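Local coordinates for 373aa long hypothetical citrate synthase (Sulfolobus tokodaii, PDB 1VGP), which is of unknown function but belongs to the citrate synthase family, a mainly helical fold that assembles here as a pair of subunits, at residues Y11-E16 with H180-S185; E151-M156 with P328-S333; D171-L176 with S314-S319; A184-S189 with V340-E345; N241-S244 with R248-G251. All coordinates share one frame; numbering follows the deposited sequence.

Contact 1. Residues Y11-E16 with H180-S185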
# COMPACT_ATOMS: atom_id res chain seq x y z
N TYR A 11 -0.94 12.80 16.27
CA TYR A 11 -1.52 13.54 15.15
C TYR A 11 -0.51 13.53 14.02
O TYR A 11 0.63 13.91 14.21
CB TYR A 11 -1.80 15.00 15.55
CG TYR A 11 -3.01 15.18 16.44
CD1 TYR A 11 -2.86 15.28 17.83
CD2 TYR A 11 -4.29 15.28 15.91
CE1 TYR A 11 -3.97 15.47 18.66
CE2 TYR A 11 -5.40 15.48 16.73
CZ TYR A 11 -5.23 15.57 18.10
OH TYR A 11 -6.31 15.77 18.92
N VAL A 12 -0.94 13.10 12.84
CA VAL A 12 0.00 13.00 11.72
C VAL A 12 -0.25 14.07 10.66
O VAL A 12 0.52 14.20 9.72
CB VAL A 12 -0.04 11.60 11.07
CG1 VAL A 12 0.48 10.55 12.04
CG2 VAL A 12 -1.45 11.27 10.61
N LYS A 13 -1.33 14.82 10.82
CA LYS A 13 -1.51 16.00 9.99
C LYS A 13 -2.57 16.93 10.55
O LYS A 13 -3.41 16.52 11.35
CB LYS A 13 -1.89 15.59 8.56
CG LYS A 13 -3.28 14.98 8.42
CD LYS A 13 -3.51 14.57 6.97
CE LYS A 13 -4.70 15.29 6.39
NZ LYS A 13 -4.56 15.47 4.92
N GLU A 14 -2.53 18.19 10.13
CA GLU A 14 -3.68 19.06 10.24
C GLU A 14 -4.56 18.85 9.02
O GLU A 14 -4.07 18.43 7.97
CB GLU A 14 -3.25 20.53 10.31
CG GLU A 14 -2.42 20.87 11.52
CD GLU A 14 -2.02 22.32 11.55
OE1 GLU A 14 -1.53 22.83 10.52
OE2 GLU A 14 -2.19 22.95 12.62
N THR A 15 -5.84 19.15 9.15
CA THR A 15 -6.76 18.94 8.05
C THR A 15 -7.89 19.95 8.04
O THR A 15 -8.24 20.52 9.07
CB THR A 15 -7.34 17.53 8.10
OG1 THR A 15 -8.04 17.26 6.88
CG2 THR A 15 -8.29 17.40 9.29
N GLU A 16 -8.47 20.17 6.86
CA GLU A 16 -9.62 21.05 6.73
C GLU A 16 -10.78 20.30 6.12
O GLU A 16 -11.86 20.85 5.94
CB GLU A 16 -9.27 22.25 5.86
CG GLU A 16 -8.03 22.99 6.33
CD GLU A 16 -8.09 24.46 5.99
OE1 GLU A 16 -8.91 25.17 6.60
OE2 GLU A 16 -7.32 24.89 5.10
N HIS A 180 -14.10 10.15 6.51
CA HIS A 180 -14.43 10.09 7.94
C HIS A 180 -13.16 10.29 8.76
O HIS A 180 -12.27 11.03 8.35
CB HIS A 180 -15.09 8.75 8.28
CG HIS A 180 -16.10 8.84 9.37
ND1 HIS A 180 -16.05 8.05 10.50
CD2 HIS A 180 -17.19 9.63 9.52
CE1 HIS A 180 -17.05 8.35 11.30
NE2 HIS A 180 -17.76 9.31 10.73
N GLU A 181 -13.05 9.66 9.93
CA GLU A 181 -11.89 9.90 10.79
C GLU A 181 -10.61 9.25 10.27
O GLU A 181 -10.65 8.15 9.71
CB GLU A 181 -12.16 9.42 12.23
CG GLU A 181 -11.98 7.93 12.42
CD GLU A 181 -13.08 7.12 11.73
OE1 GLU A 181 -14.22 7.14 12.23
OE2 GLU A 181 -12.80 6.46 10.70
N MET A 182 -9.47 9.93 10.44
CA MET A 182 -8.17 9.36 10.13
C MET A 182 -8.12 7.90 10.56
O MET A 182 -8.50 7.57 11.68
CB MET A 182 -7.07 10.16 10.83
CG MET A 182 -5.65 9.70 10.52
SD MET A 182 -5.31 9.60 8.74
CE MET A 182 -5.63 11.26 8.23
N ASN A 183 -7.64 7.04 9.67
CA ASN A 183 -7.61 5.60 9.92
C ASN A 183 -6.50 4.90 9.15
O ASN A 183 -5.75 5.53 8.41
CB ASN A 183 -8.94 4.97 9.54
CG ASN A 183 -9.42 5.41 8.16
OD1 ASN A 183 -8.71 5.27 7.16
ND2 ASN A 183 -10.63 5.94 8.12
N ALA A 184 -6.41 3.59 9.34
CA ALA A 184 -5.36 2.78 8.74
C ALA A 184 -5.28 2.97 7.23
O ALA A 184 -4.19 3.12 6.68
CB ALA A 184 -5.56 1.33 9.08
N SER A 185 -6.42 2.96 6.55
CA SER A 185 -6.42 2.97 5.09
C SER A 185 -6.11 4.36 4.51
O SER A 185 -5.33 4.48 3.56
CB SER A 185 -7.75 2.45 4.54
OG SER A 185 -8.84 3.18 5.06
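Val12 and Lys13 are the two residues of strand 11-15 that meet Met182, in the loop before helix 184-193. Val12 comes first. Its CB points toward the loop, and its CG2 methyl lies 4.5 Å from Met182 CG. This is a plain apolar contact, and Phe187 of the next helix also touches both side chains. Lys13 comes next and uses the middle of its chain: its CD is 4.1 Å from the Met182 CE methyl. The lysine and methionine chains run nearly at right angles to each other. Met182 reaches them because its CG stands anti to the backbone N (chi1 -177°), and bends at chi2 and chi3 then turn the methyl toward the lysine. The charged end of Lys13 runs on past Met182. Its NZ forms a salt bridge with Glu345 OE1. Further along, Thr15 OG1 bonds to the same carboxylate oxygen, and the backbone N of Glu16 bonds to Glu345 OE2. Strand 11-15 also pairs in a parallel ladder with a strand of the second subunit, so the sheet continues across the interface. On the loop side, Asn183 is the N-cap of helix 184-193. Its OD1 accepts from the backbone N of Thr186. Ser185 OG also donates to Asn183 OD1, at 3.0 Å, from above the carbonyl plane. The chemistry across the contact is thus wholly apolar. The aliphatic part of a lysine is buried against methionine, while its charge is met by the glutamate of another helix.

Contact 2. Residues E151-M156 with P328-S333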
# COMPACT_ATOMS: atom_id res chain seq x y z
N GLU A 151 -26.37 7.03 -10.53
CA GLU A 151 -27.31 6.33 -11.40
C GLU A 151 -26.55 5.35 -12.29
O GLU A 151 -26.97 4.19 -12.45
CB GLU A 151 -28.07 7.33 -12.27
CG GLU A 151 -29.35 6.75 -12.86
CD GLU A 151 -29.97 7.65 -13.92
OE1 GLU A 151 -31.08 7.31 -14.39
OE2 GLU A 151 -29.36 8.68 -14.29
N ASN A 152 -25.42 5.80 -12.84
CA ASN A 152 -24.65 4.98 -13.76
C ASN A 152 -24.07 3.75 -13.07
O ASN A 152 -23.96 2.68 -13.67
CB ASN A 152 -23.52 5.80 -14.38
CG ASN A 152 -22.65 4.99 -15.33
OD1 ASN A 152 -23.11 4.55 -16.39
ND2 ASN A 152 -21.40 4.76 -14.95
N PHE A 153 -23.70 3.91 -11.80
CA PHE A 153 -23.23 2.77 -11.02
C PHE A 153 -24.27 1.66 -11.04
O PHE A 153 -23.96 0.54 -11.41
CB PHE A 153 -22.94 3.19 -9.56
CG PHE A 153 -21.91 2.34 -8.87
CD1 PHE A 153 -21.74 1.00 -9.20
CD2 PHE A 153 -21.11 2.87 -7.87
CE1 PHE A 153 -20.80 0.21 -8.53
CE2 PHE A 153 -20.16 2.08 -7.20
CZ PHE A 153 -20.01 0.76 -7.53
N LEU A 154 -25.50 1.99 -10.67
CA LEU A 154 -26.55 0.98 -10.62
C LEU A 154 -26.91 0.50 -12.03
O LEU A 154 -27.21 -0.68 -12.24
CB LEU A 154 -27.80 1.56 -9.94
CG LEU A 154 -27.63 1.95 -8.48
CD1 LEU A 154 -29.00 2.23 -7.87
CD2 LEU A 154 -26.91 0.84 -7.72
N TYR A 155 -26.86 1.42 -12.99
CA TYR A 155 -27.05 1.08 -14.38
C TYR A 155 -26.12 -0.06 -14.82
O TYR A 155 -26.59 -1.07 -15.36
CB TYR A 155 -26.80 2.30 -15.28
CG TYR A 155 -26.70 1.94 -16.75
CD1 TYR A 155 -27.70 1.20 -17.37
CD2 TYR A 155 -25.60 2.33 -17.50
CE1 TYR A 155 -27.60 0.84 -18.72
CE2 TYR A 155 -25.48 1.98 -18.84
CZ TYR A 155 -26.49 1.24 -19.45
OH TYR A 155 -26.37 0.90 -20.77
N MET A 156 -24.82 0.11 -14.59
CA MET A 156 -23.83 -0.86 -15.04
C MET A 156 -23.96 -2.17 -14.26
O MET A 156 -23.40 -3.18 -14.65
CB MET A 156 -22.41 -0.32 -14.88
CG MET A 156 -22.13 0.96 -15.64
SD MET A 156 -20.38 1.41 -15.53
CE MET A 156 -20.29 2.11 -13.89
N PRO A 328 -17.57 -3.88 0.77
CA PRO A 328 -16.34 -3.11 0.99
C PRO A 328 -15.86 -2.35 -0.24
O PRO A 328 -15.38 -1.21 -0.13
CB PRO A 328 -15.32 -4.16 1.44
CG PRO A 328 -15.91 -5.47 1.04
CD PRO A 328 -17.39 -5.29 1.16
N ALA A 329 -15.99 -2.97 -1.41
CA ALA A 329 -15.55 -2.35 -2.66
C ALA A 329 -16.41 -1.15 -3.08
O ALA A 329 -15.89 -0.19 -3.65
CB ALA A 329 -15.53 -3.40 -3.76
N VAL A 330 -17.72 -1.21 -2.81
CA VAL A 330 -18.60 -0.04 -2.98
C VAL A 330 -18.25 1.06 -1.97
O VAL A 330 -18.26 2.25 -2.30
CB VAL A 330 -20.10 -0.42 -2.81
CG1 VAL A 330 -21.00 0.76 -3.18
CG2 VAL A 330 -20.44 -1.62 -3.70
N PHE A 331 -17.93 0.66 -0.74
CA PHE A 331 -17.32 1.54 0.24
C PHE A 331 -16.12 2.26 -0.40
O PHE A 331 -16.02 3.49 -0.37
CB PHE A 331 -16.87 0.70 1.44
CG PHE A 331 -16.48 1.49 2.67
CD1 PHE A 331 -15.81 2.71 2.57
CD2 PHE A 331 -16.75 0.99 3.93
CE1 PHE A 331 -15.43 3.42 3.71
CE2 PHE A 331 -16.37 1.69 5.07
CZ PHE A 331 -15.71 2.90 4.96
N ALA A 332 -15.23 1.47 -0.99
CA ALA A 332 -13.98 2.00 -1.55
C ALA A 332 -14.25 3.04 -2.63
O ALA A 332 -13.53 4.04 -2.74
CB ALA A 332 -13.15 0.86 -2.11
N SER A 333 -15.29 2.79 -3.43
CA SER A 333 -15.69 3.73 -4.48
C SER A 333 -15.90 5.11 -3.89
O SER A 333 -15.48 6.11 -4.47
CB SER A 333 -17.00 3.28 -5.13
OG SER A 333 -17.23 1.91 -4.90
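The ring of Phe153 is turned so that its edge faces Ser333. The closest atoms are Phe153 CE2 and Ser333 OG, 3.7 Å apart, and the hydroxyl oxygen lies near the ring plane. Ser333 CB is close behind, 4.0 Å from Phe153 CE2. The approach to Val330 is different. Its CG1 methyl meets the ring obliquely, with Val330 CG1 4.3 Å from Phe153 CE2. One ring corner therefore touches both residues, which lie about one helical turn apart on helix 327-346. Phe153 is the single residue of 151-156 that makes the contact. With CG anti to the backbone N (chi1 -154°), its ring reaches from helix 149-158 toward helix 327-346. The backbones stay well apart: the nearest CA pair, Phe153 and Val330, is separated by 9.7 Å. Other helices close around the ring. Pro125 and Val128 of helix 113-135 touch Phe153, and Met170 of helix 164-175 touches both Phe153 and Val330. No hydrogen bond crosses between the two segments. The contact joins two helices of the mainly helical interior through one aromatic side chain. Its hold is van der Waals in kind, and the serine hydroxyl at the ring edge probably finds its polar partner among the backbone carbonyls of its own helix.

Contact 3. Residues D171-L176 with S314-S319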
# COMPACT_ATOMS: atom_id res chain seq x y z
N ASP A 171 -26.78 7.35 -4.19
CA ASP A 171 -26.05 8.60 -4.18
C ASP A 171 -25.78 9.06 -2.74
O ASP A 171 -24.65 9.44 -2.38
CB ASP A 171 -26.85 9.68 -4.93
CG ASP A 171 -26.01 10.89 -5.27
OD1 ASP A 171 -25.01 10.73 -5.99
OD2 ASP A 171 -26.33 12.01 -4.82
N VAL A 172 -26.82 9.03 -1.92
CA VAL A 172 -26.65 9.48 -0.56
C VAL A 172 -25.74 8.49 0.17
O VAL A 172 -24.92 8.89 0.99
CB VAL A 172 -28.02 9.62 0.16
CG1 VAL A 172 -28.84 8.40 -0.07
CG2 VAL A 172 -27.82 9.84 1.64
N THR A 173 -25.85 7.20 -0.16
CA THR A 173 -25.03 6.19 0.50
C THR A 173 -23.55 6.43 0.22
O THR A 173 -22.70 6.32 1.13
CB THR A 173 -25.37 4.76 0.03
OG1 THR A 173 -26.72 4.44 0.37
CG2 THR A 173 -24.44 3.76 0.70
N LEU A 174 -23.22 6.74 -1.03
CA LEU A 174 -21.83 7.02 -1.37
C LEU A 174 -21.36 8.32 -0.71
O LEU A 174 -20.22 8.40 -0.26
CB LEU A 174 -21.67 7.12 -2.89
CG LEU A 174 -21.92 5.86 -3.72
CD1 LEU A 174 -21.66 6.16 -5.17
CD2 LEU A 174 -21.03 4.73 -3.24
N ILE A 175 -22.24 9.32 -0.66
CA ILE A 175 -21.91 10.59 -0.02
C ILE A 175 -21.47 10.33 1.42
O ILE A 175 -20.45 10.85 1.88
CB ILE A 175 -23.12 11.56 -0.02
CG1 ILE A 175 -23.26 12.21 -1.40
CG2 ILE A 175 -22.97 12.62 1.07
CD1 ILE A 175 -24.61 12.87 -1.63
N LEU A 176 -22.25 9.51 2.12
CA LEU A 176 -22.01 9.19 3.52
C LEU A 176 -20.69 8.45 3.77
O LEU A 176 -20.26 8.34 4.91
CB LEU A 176 -23.16 8.36 4.09
CG LEU A 176 -24.55 8.99 4.09
CD1 LEU A 176 -25.55 8.01 4.67
CD2 LEU A 176 -24.54 10.28 4.88
N SER A 314 -25.73 -2.17 5.17
CA SER A 314 -25.72 -3.53 4.64
C SER A 314 -27.10 -4.00 4.17
O SER A 314 -27.21 -4.86 3.30
CB SER A 314 -25.17 -4.50 5.69
OG SER A 314 -25.75 -4.26 6.96
N ILE A 315 -28.16 -3.44 4.75
CA ILE A 315 -29.49 -3.67 4.19
C ILE A 315 -29.57 -2.97 2.84
O ILE A 315 -30.04 -3.55 1.85
CB ILE A 315 -30.60 -3.13 5.11
CG1 ILE A 315 -30.77 -4.06 6.31
CG2 ILE A 315 -31.92 -3.05 4.36
CD1 ILE A 315 -31.76 -3.56 7.35
N VAL A 316 -29.12 -1.71 2.80
CA VAL A 316 -29.21 -0.90 1.59
C VAL A 316 -28.43 -1.52 0.43
O VAL A 316 -28.99 -1.76 -0.64
CB VAL A 316 -28.68 0.52 1.86
CG1 VAL A 316 -28.44 1.26 0.53
CG2 VAL A 316 -29.67 1.28 2.74
N PHE A 317 -27.14 -1.76 0.64
CA PHE A 317 -26.30 -2.40 -0.37
C PHE A 317 -26.99 -3.66 -0.90
O PHE A 317 -26.94 -3.96 -2.10
CB PHE A 317 -24.93 -2.75 0.22
CG PHE A 317 -24.01 -1.56 0.40
CD1 PHE A 317 -24.07 -0.47 -0.46
CD2 PHE A 317 -23.07 -1.55 1.42
CE1 PHE A 317 -23.21 0.62 -0.31
CE2 PHE A 317 -22.20 -0.46 1.58
CZ PHE A 317 -22.27 0.62 0.71
N TYR A 318 -27.63 -4.39 -0.00
CA TYR A 318 -28.33 -5.62 -0.35
C TYR A 318 -29.52 -5.27 -1.25
O TYR A 318 -29.61 -5.76 -2.37
CB TYR A 318 -28.80 -6.30 0.93
CG TYR A 318 -29.24 -7.74 0.78
CD1 TYR A 318 -30.55 -8.12 1.09
CD2 TYR A 318 -28.35 -8.74 0.37
CE1 TYR A 318 -30.97 -9.44 1.01
CE2 TYR A 318 -28.76 -10.07 0.27
CZ TYR A 318 -30.06 -10.41 0.60
OH TYR A 318 -30.50 -11.72 0.53
N SER A 319 -30.40 -4.40 -0.77
CA SER A 319 -31.55 -3.98 -1.57
C SER A 319 -31.15 -3.46 -2.93
O SER A 319 -31.94 -3.52 -3.87
CB SER A 319 -32.34 -2.89 -0.85
OG SER A 319 -32.41 -3.17 0.53
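Thr173 on helix 164-175 packs against Val316 and Phe317 on helix 309-319, and the close part of the contact lies around its two branches. The methyl goes to the aromatic ring: Thr173 CG2 is 3.5 Å from Phe317 CE1 and 3.8 Å from Phe317 CZ. It approaches the ring obliquely. The hydroxyl branch goes to the valine, with Thr173 OG1 3.6 Å from Val316 CG1. These two side chains lie alongside each other and point opposite ways. The Thr173 methyl lies anti to the backbone N and the hydroxyl beside it (chi1 -62°), which leaves OG1 able to bond back to Ala169 O in its own helix. The oxygen that faces valine is thus satisfied without a partner across the contact. Packing is looser beside this point. The end of Leu174 leans toward helix 309-319 but stops 5.5 Å short, measured from Leu174 CD2 to Phe317 CE1. On helix 309-319, Tyr318 takes no part and is partly exposed. It rests on helix 281-300, and its OH bonds to Lys227 NZ. Leu267 of helix 262-278 adds a further neighbour to Thr173, and the ring of Phe327 meets that of Phe317. No second-subunit atom touches the two segments. The arrangement is buried helix-to-helix packing, as expected in the interior of the mainly helical citrate synthase fold.

Contact 4. Residues A184-S189 with V340-E345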
# COMPACT_ATOMS: atom_id res chain seq x y z
N ALA A 184 -6.41 3.59 9.34
CA ALA A 184 -5.36 2.78 8.74
C ALA A 184 -5.28 2.97 7.23
O ALA A 184 -4.19 3.12 6.68
CB ALA A 184 -5.56 1.33 9.08
N SER A 185 -6.42 2.96 6.55
CA SER A 185 -6.42 2.97 5.09
C SER A 185 -6.11 4.36 4.51
O SER A 185 -5.33 4.48 3.56
CB SER A 185 -7.75 2.45 4.54
OG SER A 185 -8.84 3.18 5.06
N THR A 186 -6.70 5.40 5.07
CA THR A 186 -6.39 6.75 4.65
C THR A 186 -4.93 7.04 4.94
O THR A 186 -4.26 7.74 4.18
CB THR A 186 -7.26 7.77 5.40
OG1 THR A 186 -8.64 7.48 5.14
CG2 THR A 186 -6.95 9.19 4.95
N PHE A 187 -4.44 6.50 6.05
CA PHE A 187 -3.07 6.75 6.46
C PHE A 187 -2.08 5.94 5.60
O PHE A 187 -1.00 6.42 5.25
CB PHE A 187 -2.91 6.39 7.94
CG PHE A 187 -1.57 6.73 8.51
CD1 PHE A 187 -0.79 5.74 9.11
CD2 PHE A 187 -1.09 8.04 8.47
CE1 PHE A 187 0.46 6.05 9.67
CE2 PHE A 187 0.15 8.36 9.02
CZ PHE A 187 0.93 7.36 9.62
N ALA A 188 -2.45 4.71 5.25
CA ALA A 188 -1.62 3.89 4.37
C ALA A 188 -1.41 4.64 3.06
O ALA A 188 -0.30 4.67 2.53
CB ALA A 188 -2.29 2.54 4.12
N SER A 189 -2.48 5.24 2.55
CA SER A 189 -2.44 6.13 1.38
C SER A 189 -1.40 7.22 1.54
O SER A 189 -0.57 7.44 0.66
CB SER A 189 -3.80 6.82 1.21
OG SER A 189 -4.58 6.13 0.27
N VAL A 340 -7.99 10.72 -2.11
CA VAL A 340 -7.37 11.64 -3.05
C VAL A 340 -7.26 13.01 -2.41
O VAL A 340 -6.23 13.67 -2.50
CB VAL A 340 -8.20 11.73 -4.34
CG1 VAL A 340 -7.64 12.80 -5.27
CG2 VAL A 340 -8.21 10.38 -5.04
N ALA A 341 -8.33 13.42 -1.74
CA ALA A 341 -8.40 14.72 -1.07
C ALA A 341 -7.28 14.88 -0.06
O ALA A 341 -6.57 15.88 -0.05
CB ALA A 341 -9.75 14.90 -0.38
N HIS A 342 -7.13 13.88 0.81
CA HIS A 342 -6.14 13.95 1.88
C HIS A 342 -4.73 14.02 1.32
O HIS A 342 -3.90 14.79 1.83
CB HIS A 342 -6.28 12.74 2.81
CG HIS A 342 -7.34 12.92 3.85
ND1 HIS A 342 -7.15 13.72 4.95
CD2 HIS A 342 -8.61 12.48 3.90
CE1 HIS A 342 -8.28 13.77 5.64
NE2 HIS A 342 -9.18 13.03 5.03
N ILE A 343 -4.46 13.23 0.28
CA ILE A 343 -3.18 13.24 -0.41
C ILE A 343 -2.91 14.63 -0.99
O ILE A 343 -1.81 15.18 -0.82
CB ILE A 343 -3.17 12.18 -1.53
CG1 ILE A 343 -3.18 10.78 -0.92
CG2 ILE A 343 -1.96 12.38 -2.44
CD1 ILE A 343 -3.41 9.65 -1.91
N MET A 344 -3.91 15.19 -1.66
CA MET A 344 -3.81 16.55 -2.18
C MET A 344 -3.45 17.51 -1.05
O MET A 344 -2.55 18.33 -1.19
CB MET A 344 -5.13 16.97 -2.83
CG MET A 344 -5.19 16.76 -4.33
SD MET A 344 -6.88 16.78 -5.00
CE MET A 344 -7.19 18.51 -5.12
N GLU A 345 -4.16 17.39 0.06
CA GLU A 345 -3.96 18.27 1.20
C GLU A 345 -2.60 18.04 1.87
O GLU A 345 -1.94 18.99 2.27
CB GLU A 345 -5.07 18.05 2.22
CG GLU A 345 -4.98 18.95 3.44
CD GLU A 345 -6.09 18.71 4.42
OE1 GLU A 345 -6.13 17.60 5.02
OE2 GLU A 345 -6.94 19.62 4.61
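The His342 ring has the methyl of Thr186 over one face. Thr186 CG2 lies 4.2 Å from the centroid of the His342 ring and 29° off the ring normal, which makes a CH-pi contact. The nearest ring atom is CD2, with Thr186 CG2 to His342 CD2 at 3.8 Å. The methyl is thus shifted toward the CG-CD2 bond. The ring nitrogens have other partners. His342 NE2 bonds to Asp179 OD2, and His342 ND1 has a weak bond with Lys13 NZ. The bond at NE2, with the weak one at ND1, should limit how far the ring turns. This pair lies where helix 184-193 packs against the last part of helix 327-346, within the helical body of the citrate synthase fold. Helix 184-193 also meets the second subunit: Ala188 packs on Val191 of that chain and Phe187 on its Pro355. A second contact lies one turn further along helix 184-193. Ser189 CB is 4.2 Å from Ile343 CD1, and the extended side chain of Ile343 (chi2 170°) brings that methyl across. The backbones are closest here, with the CA atoms of Ser189 and Ile343 7.4 Å apart. Ser189 OG turns to Ser202 O of helix 199-210, and Ile343 touches Ser202 as well. Trp339, one residue before 340-345, touches both Thr186 and Ser189.

Contact 5. Residues N241-S244 with R248-G251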
# COMPACT_ATOMS: atom_id res chain seq x y z
N ASN A 241 -29.42 -13.04 24.44
CA ASN A 241 -28.48 -14.14 24.57
C ASN A 241 -27.07 -13.67 24.26
O ASN A 241 -26.11 -14.06 24.93
CB ASN A 241 -28.85 -15.28 23.64
CG ASN A 241 -27.97 -16.49 23.85
OD1 ASN A 241 -27.14 -16.83 23.00
ND2 ASN A 241 -28.11 -17.13 25.02
N ARG A 242 -26.95 -12.83 23.25
CA ARG A 242 -25.65 -12.35 22.82
C ARG A 242 -25.02 -11.52 23.93
O ARG A 242 -23.83 -11.67 24.24
CB ARG A 242 -25.84 -11.52 21.55
CG ARG A 242 -24.66 -11.48 20.62
CD ARG A 242 -25.05 -11.85 19.21
NE ARG A 242 -24.02 -12.71 18.64
CZ ARG A 242 -22.83 -12.26 18.27
NH1 ARG A 242 -21.80 -13.10 18.17
NH2 ARG A 242 -22.68 -10.99 17.96
N LEU A 243 -25.82 -10.66 24.55
CA LEU A 243 -25.31 -9.72 25.54
C LEU A 243 -24.88 -10.42 26.82
O LEU A 243 -23.94 -10.00 27.50
CB LEU A 243 -26.37 -8.67 25.88
CG LEU A 243 -26.75 -7.72 24.74
CD1 LEU A 243 -27.95 -6.90 25.13
CD2 LEU A 243 -25.56 -6.84 24.39
N SER A 244 -25.58 -11.50 27.16
CA SER A 244 -25.38 -12.17 28.43
C SER A 244 -24.03 -12.87 28.49
O SER A 244 -23.44 -13.00 29.56
CB SER A 244 -26.48 -13.20 28.66
OG SER A 244 -26.42 -14.22 27.69
N ARG A 248 -20.51 -8.97 20.89
CA ARG A 248 -20.84 -7.70 20.23
C ARG A 248 -22.20 -7.75 19.51
O ARG A 248 -22.67 -8.81 19.10
CB ARG A 248 -19.73 -7.35 19.23
CG ARG A 248 -19.71 -5.88 18.81
CD ARG A 248 -19.26 -4.95 19.95
NE ARG A 248 -20.23 -4.89 21.05
CZ ARG A 248 -21.17 -3.95 21.19
NH1 ARG A 248 -21.24 -2.94 20.34
NH2 ARG A 248 -22.03 -4.03 22.20
N ILE A 249 -22.83 -6.59 19.36
CA ILE A 249 -24.01 -6.48 18.50
C ILE A 249 -23.62 -5.77 17.22
O ILE A 249 -23.31 -4.58 17.24
CB ILE A 249 -25.13 -5.67 19.18
CG1 ILE A 249 -25.56 -6.35 20.49
CG2 ILE A 249 -26.32 -5.53 18.23
CD1 ILE A 249 -26.16 -7.74 20.31
N MET A 250 -23.62 -6.50 16.11
CA MET A 250 -23.17 -5.97 14.83
C MET A 250 -23.91 -4.71 14.45
O MET A 250 -25.14 -4.63 14.59
CB MET A 250 -23.37 -7.02 13.73
CG MET A 250 -22.89 -8.41 14.12
SD MET A 250 -21.15 -8.41 14.61
CE MET A 250 -20.72 -10.10 14.20
N GLY A 251 -23.17 -3.71 13.98
CA GLY A 251 -23.76 -2.45 13.59
C GLY A 251 -24.00 -1.51 14.76
O GLY A 251 -24.68 -0.50 14.63
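A helix end folding against the loop that follows it brings Arg242 and Leu243 onto Ile249. Helix 235-244 stops at Ser244, and the chain turns back within a few residues. The segment 248-251 then runs past the last turn of the helix, at the surface of the chain. This is a local contact within the helical citrate synthase fold. Ile249 is its one buried residue and meets two helix side chains. Its CG1 lies 3.9 Å from Leu243 CD2, the leucine lying roughly perpendicular to the isoleucine. Its CD1 reaches the base of the arginine, with Ile249 CD1 4.0 Å from Arg242 CB and equally far from Arg242 CG. The arginine and isoleucine lie alongside with their ends pointing opposite ways. Bends at chi2 and chi3 carry the arginine along the loop. Its guanidinium comes beside the backbone carbonyl of Arg248, but the angle is poor for a hydrogen bond and the approach is doubtful. The Met250 methyl lies nearby, with Met250 CE 4.3 Å from Arg242 NH2. Leu300 of helix 281-300 also touches Leu243, Arg248 and Ile249. Gly251, at the end of 248-251, has a positive phi (83°), a conformation well suited to glycine, and its backbone is hydrogen-bonded with Asn308. The helix end has a bond of its own: Ser244 OG donates to Asn241 O over 2.8 Å, from above the carbonyl plane, with a C=O...donor angle of 118°.

Contacts 1 to 4 are buried, while contact 5 lies at the surface, its centre about 24 Å from the centre of the chain. Contacts 2 and 3 are neighbours: Val330 CG1 of contact 2 packs 3.6 Å from Phe317 CE1 of contact 3. Contacts 1 and 4 share Ala184 and Ser185, both on helix 184-193, and also meet through the Lys13-Glu345 salt bridge. Both touch the second subunit, unlike the other three. Helix 327-346 serves contacts 2 and 4, whose centres lie about 20 Å apart. Ring contacts mark contacts 2, 3 and 4, whereas contacts 1 and 5 rest on aliphatic side chains, among them the stems of a lysine and an arginine. Contact 5 alone joins segments close in sequence.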